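Local coordinates for uncharacterized protein (Nitrosospira multiformis, PDB 3LMF) that is of unknown function but, as a four-helix protein of the Csp family rich in cysteine and histidine, may bind copper ions, at residues K39-M49 and S87-C97. Numbering follows the deposited sequence.
Sequences KHVEADHLRLM and SCEQLDGMEEC
His45 and Ser87 supply the polar link between the two segments: His45 ND1 and Ser87 OG lie 2.9 Å apart, and the 156° angle supports a hydrogen bond. CG anti to the backbone N (chi1 167°) puts His45 ND1 within bonding distance. Glu42 caps the start of helix 43-64, its OE2 accepting from His45 N at 3.0 Å.

Leu91 serves both imidazoles through CH-pi contacts. Its CG stands 3.9 Å from the centroid of the His40 ring, and its CD2 4.1 Å from that of the His45 ring, each 16° off the normal and thus over a face. Met94 SE instead lies at the edge of the His40 ring, in its plane. His40 ND1 and His45 NE2 are buried with no partner in the model; His45 NE2 meets Met94 CE at 3.4 Å.

The fold is a four-helix bundle, and the contact closes one end of it, where the loop before helix 43-64 meets the turn joining helices 70-90 and 95-112. A leucine in place of His45 would probably leave Ser87 OG without this hydrogen-bond partner and Leu91 CD2 without a ring face.

Sulfur and selenium packing continues inward: Met49, like Met94 a selenomethionine, sets its SE 3.6 Å from Cys88 SG, while its CE approaches Cys97 SG at 3.5 Å and meets the Met94 methyl tip to tip; such buried cysteines are consistent with the thiol-lined interior of Csp copper-storage proteins.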
loop_
_atom_site.group_PDB
_atom_site.type_symbol
_atom_site.label_atom_id
_atom_site.label_comp_id
_atom_site.label_asym_id
_atom_site.label_seq_id
_atom_site.Cartn_x
_atom_site.Cartn_y
_atom_site.Cartn_z
ATOM N N LYS A 39 -19.104 11.598 -16.457
ATOM C CA LYS A 39 -18.701 12.362 -15.282
ATOM C C LYS A 39 -18.059 11.468 -14.216
ATOM O O LYS A 39 -17.297 11.944 -13.374
ATOM C CB LYS A 39 -19.916 13.082 -14.690
ATOM C CG LYS A 39 -20.617 14.027 -15.660
ATOM C CD LYS A 39 -21.906 14.589 -15.064
ATOM C CE LYS A 39 -21.637 15.416 -13.813
ATOM N NZ LYS A 39 -22.893 15.939 -13.200
ATOM N N HIS A 40 -18.373 10.175 -14.260
ATOM C CA HIS A 40 -17.831 9.204 -13.311
ATOM C C HIS A 40 -16.322 9.032 -13.463
ATOM O O HIS A 40 -15.648 8.573 -12.539
ATOM C CB HIS A 40 -18.492 7.840 -13.505
ATOM C CG HIS A 40 -19.821 7.704 -12.833
ATOM N ND1 HIS A 40 -19.952 7.396 -11.496
ATOM C CD2 HIS A 40 -21.079 7.820 -13.318
ATOM C CE1 HIS A 40 -21.234 7.322 -11.187
ATOM N NE2 HIS A 40 -21.940 7.576 -12.275
ATOM N N VAL A 41 -15.792 9.396 -14.627
ATOM C CA VAL A 41 -14.368 9.245 -14.874
ATOM C C VAL A 41 -13.665 10.588 -15.020
ATOM O O VAL A 41 -12.562 10.670 -15.559
ATOM C CB VAL A 41 -14.133 8.383 -16.137
ATOM C CG1 VAL A 41 -12.672 7.973 -16.236
ATOM C CG2 VAL A 41 -15.022 7.148 -16.085
ATOM N N GLU A 42 -14.307 11.643 -14.528
ATOM C CA GLU A 42 -13.731 12.979 -14.591
ATOM C C GLU A 42 -12.479 13.009 -13.715
ATOM O O GLU A 42 -12.484 12.499 -12.594
ATOM C CB GLU A 42 -14.755 14.015 -14.110
ATOM C CG GLU A 42 -14.343 15.458 -14.356
ATOM C CD GLU A 42 -13.366 15.986 -13.319
ATOM O OE1 GLU A 42 -12.481 16.792 -13.686
ATOM O OE2 GLU A 42 -13.494 15.607 -12.132
ATOM N N ALA A 43 -11.415 13.609 -14.234
ATOM C CA ALA A 43 -10.135 13.690 -13.533
ATOM C C ALA A 43 -10.201 13.914 -12.020
ATOM O O ALA A 43 -9.738 13.071 -11.250
ATOM C CB ALA A 43 -9.263 14.764 -14.175
ATOM N N ASP A 44 -10.761 15.043 -11.594
ATOM C CA ASP A 44 -10.848 15.350 -10.170
ATOM C C ASP A 44 -11.617 14.313 -9.351
ATOM O O ASP A 44 -11.217 13.983 -8.238
ATOM C CB ASP A 44 -11.479 16.733 -9.946
ATOM C CG ASP A 44 -10.673 17.862 -10.574
ATOM O OD1 ASP A 44 -9.432 17.884 -10.423
ATOM O OD2 ASP A 44 -11.286 18.743 -11.209
ATOM N N HIS A 45 -12.715 13.799 -9.888
ATOM C CA HIS A 45 -13.504 12.818 -9.158
ATOM C C HIS A 45 -12.768 11.505 -8.938
ATOM O O HIS A 45 -12.683 11.015 -7.810
ATOM C CB HIS A 45 -14.823 12.543 -9.881
ATOM C CG HIS A 45 -15.556 11.339 -9.365
ATOM N ND1 HIS A 45 -16.076 11.271 -8.094
ATOM C CD2 HIS A 45 -15.829 10.149 -9.951
ATOM C CE1 HIS A 45 -16.642 10.085 -7.914
ATOM N NE2 HIS A 45 -16.504 9.388 -9.026
ATOM N N LEU A 46 -12.240 10.928 -10.012
ATOM C CA LEU A 46 -11.536 9.658 -9.896
ATOM C C LEU A 46 -10.311 9.775 -8.984
ATOM O O LEU A 46 -10.120 8.926 -8.115
ATOM C CB LEU A 46 -11.137 9.141 -11.281
ATOM C CG LEU A 46 -11.002 7.617 -11.346
ATOM C CD1 LEU A 46 -12.351 6.963 -11.048
ATOM C CD2 LEU A 46 -10.511 7.212 -12.719
ATOM N N ARG A 47 -9.498 10.820 -9.161
ATOM C CA ARG A 47 -8.328 11.007 -8.302
ATOM C C ARG A 47 -8.764 10.982 -6.851
ATOM O O ARG A 47 -8.163 10.308 -6.012
ATOM C CB ARG A 47 -7.646 12.360 -8.510
ATOM C CG ARG A 47 -6.826 12.539 -9.745
ATOM C CD ARG A 47 -5.873 13.716 -9.553
ATOM N NE ARG A 47 -5.256 14.108 -10.810
ATOM C CZ ARG A 47 -5.785 14.980 -11.659
ATOM N NH1 ARG A 47 -6.944 15.563 -11.381
ATOM N NH2 ARG A 47 -5.166 15.250 -12.801
ATOM N N LEU A 48 -9.801 11.757 -6.556
ATOM C CA LEU A 48 -10.306 11.846 -5.195
ATOM C C LEU A 48 -10.709 10.463 -4.701
ATOM O O LEU A 48 -10.384 10.074 -3.583
ATOM C CB LEU A 48 -11.503 12.798 -5.135
ATOM C CG LEU A 48 -11.923 13.251 -3.734
ATOM C CD1 LEU A 48 -10.713 13.758 -2.960
ATOM C CD2 LEU A 48 -12.973 14.349 -3.860
HETATM N N MSE A 49 -11.399 9.720 -5.555
HETATM C CA MSE A 49 -11.843 8.386 -5.212
HETATM C C MSE A 49 -10.662 7.516 -4.784
HETATM O O MSE A 49 -10.712 6.860 -3.741
HETATM C CB MSE A 49 -12.537 7.752 -6.408
HETATM C CG MSE A 49 -13.586 6.760 -6.013
HETATM SE SE MSE A 49 -15.135 7.656 -5.278
HETATM C CE MSE A 49 -16.420 6.318 -5.809
ATOM N N SER A 87 -18.184 14.794 -3.732
ATOM C CA SER A 87 -17.947 14.520 -5.142
ATOM C C SER A 87 -18.920 13.443 -5.619
ATOM O O SER A 87 -19.465 13.538 -6.715
ATOM C CB SER A 87 -16.504 14.056 -5.352
ATOM O OG SER A 87 -16.229 13.853 -6.725
ATOM N N CYS A 88 -19.149 12.430 -4.787
ATOM C CA CYS A 88 -20.059 11.349 -5.151
ATOM C C CYS A 88 -21.535 11.760 -5.148
ATOM O O CYS A 88 -22.367 11.093 -5.770
ATOM C CB CYS A 88 -19.862 10.146 -4.226
ATOM S SG CYS A 88 -18.312 9.246 -4.471
ATOM N N GLU A 89 -21.863 12.848 -4.452
ATOM C CA GLU A 89 -23.246 13.326 -4.400
ATOM C C GLU A 89 -23.732 13.718 -5.794
ATOM O O GLU A 89 -24.922 13.628 -6.097
ATOM C CB GLU A 89 -23.367 14.534 -3.461
ATOM C CG GLU A 89 -23.184 14.209 -1.989
ATOM C CD GLU A 89 -23.266 15.439 -1.089
ATOM O OE1 GLU A 89 -23.147 15.277 0.140
ATOM O OE2 GLU A 89 -23.448 16.561 -1.607
ATOM N N GLN A 90 -22.795 14.149 -6.635
ATOM C CA GLN A 90 -23.087 14.565 -8.005
ATOM C C GLN A 90 -23.519 13.409 -8.916
ATOM O O GLN A 90 -24.403 13.576 -9.756
ATOM C CB GLN A 90 -21.852 15.235 -8.625
ATOM C CG GLN A 90 -22.052 16.673 -9.086
ATOM C CD GLN A 90 -21.853 17.683 -7.972
ATOM O OE1 GLN A 90 -20.732 17.745 -7.422
ATOM N NE2 GLN A 90 -22.815 18.415 -7.649
ATOM N N LEU A 91 -22.896 12.243 -8.750
ATOM C CA LEU A 91 -23.202 11.080 -9.583
ATOM C C LEU A 91 -24.285 10.163 -9.038
ATOM O O LEU A 91 -24.618 10.210 -7.856
ATOM C CB LEU A 91 -21.937 10.256 -9.820
ATOM C CG LEU A 91 -20.705 10.987 -10.353
ATOM C CD1 LEU A 91 -21.115 11.982 -11.430
ATOM C CD2 LEU A 91 -20.002 11.692 -9.216
ATOM N N ASP A 92 -24.824 9.313 -9.906
ATOM C CA ASP A 92 -25.872 8.395 -9.498
ATOM C C ASP A 92 -25.358 6.972 -9.313
ATOM O O ASP A 92 -24.370 6.570 -9.928
ATOM C CB ASP A 92 -27.004 8.424 -10.522
ATOM C CG ASP A 92 -26.530 8.086 -11.913
ATOM O OD1 ASP A 92 -26.186 6.909 -12.151
ATOM O OD2 ASP A 92 -26.490 9.000 -12.764
ATOM N N GLY A 93 -26.043 6.216 -8.461
ATOM C CA GLY A 93 -25.636 4.854 -8.178
ATOM C C GLY A 93 -24.496 4.895 -7.176
ATOM O O GLY A 93 -23.983 3.863 -6.746
HETATM N N MSE A 94 -24.116 6.106 -6.792
HETATM C CA MSE A 94 -23.023 6.320 -5.855
HETATM C C MSE A 94 -23.502 6.518 -4.420
HETATM O O MSE A 94 -22.740 6.966 -3.565
HETATM C CB MSE A 94 -22.221 7.543 -6.299
HETATM C CG MSE A 94 -21.717 7.464 -7.729
HETATM SE SE MSE A 94 -20.230 6.469 -7.871
HETATM C CE MSE A 94 -19.032 7.731 -7.527
ATOM N N GLU A 95 -24.760 6.185 -4.155
ATOM C CA GLU A 95 -25.316 6.356 -2.813
ATOM C C GLU A 95 -24.507 5.641 -1.740
ATOM O O GLU A 95 -24.287 6.178 -0.655
ATOM C CB GLU A 95 -26.764 5.856 -2.756
ATOM C CG GLU A 95 -27.749 6.626 -3.627
ATOM C CD GLU A 95 -27.540 6.385 -5.111
ATOM O OE1 GLU A 95 -27.530 5.203 -5.525
ATOM O OE2 GLU A 95 -27.383 7.378 -5.858
ATOM N N GLU A 96 -24.068 4.425 -2.036
ATOM C CA GLU A 96 -23.304 3.653 -1.068
ATOM C C GLU A 96 -21.988 4.340 -0.686
ATOM O O GLU A 96 -21.537 4.242 0.455
ATOM C CB GLU A 96 -23.020 2.259 -1.627
ATOM C CG GLU A 96 -22.371 1.316 -0.629
ATOM C CD GLU A 96 -22.139 -0.069 -1.202
ATOM O OE1 GLU A 96 -21.605 -0.929 -0.466
ATOM O OE2 GLU A 96 -22.490 -0.291 -2.384
ATOM N N CYS A 97 -21.383 5.037 -1.642
ATOM C CA CYS A 97 -20.120 5.716 -1.397
ATOM C C CYS A 97 -20.294 6.959 -0.525
ATOM O O CYS A 97 -19.476 7.225 0.359
ATOM C CB CYS A 97 -19.460 6.090 -2.723
ATOM S SG CYS A 97 -17.707 6.478 -2.581
#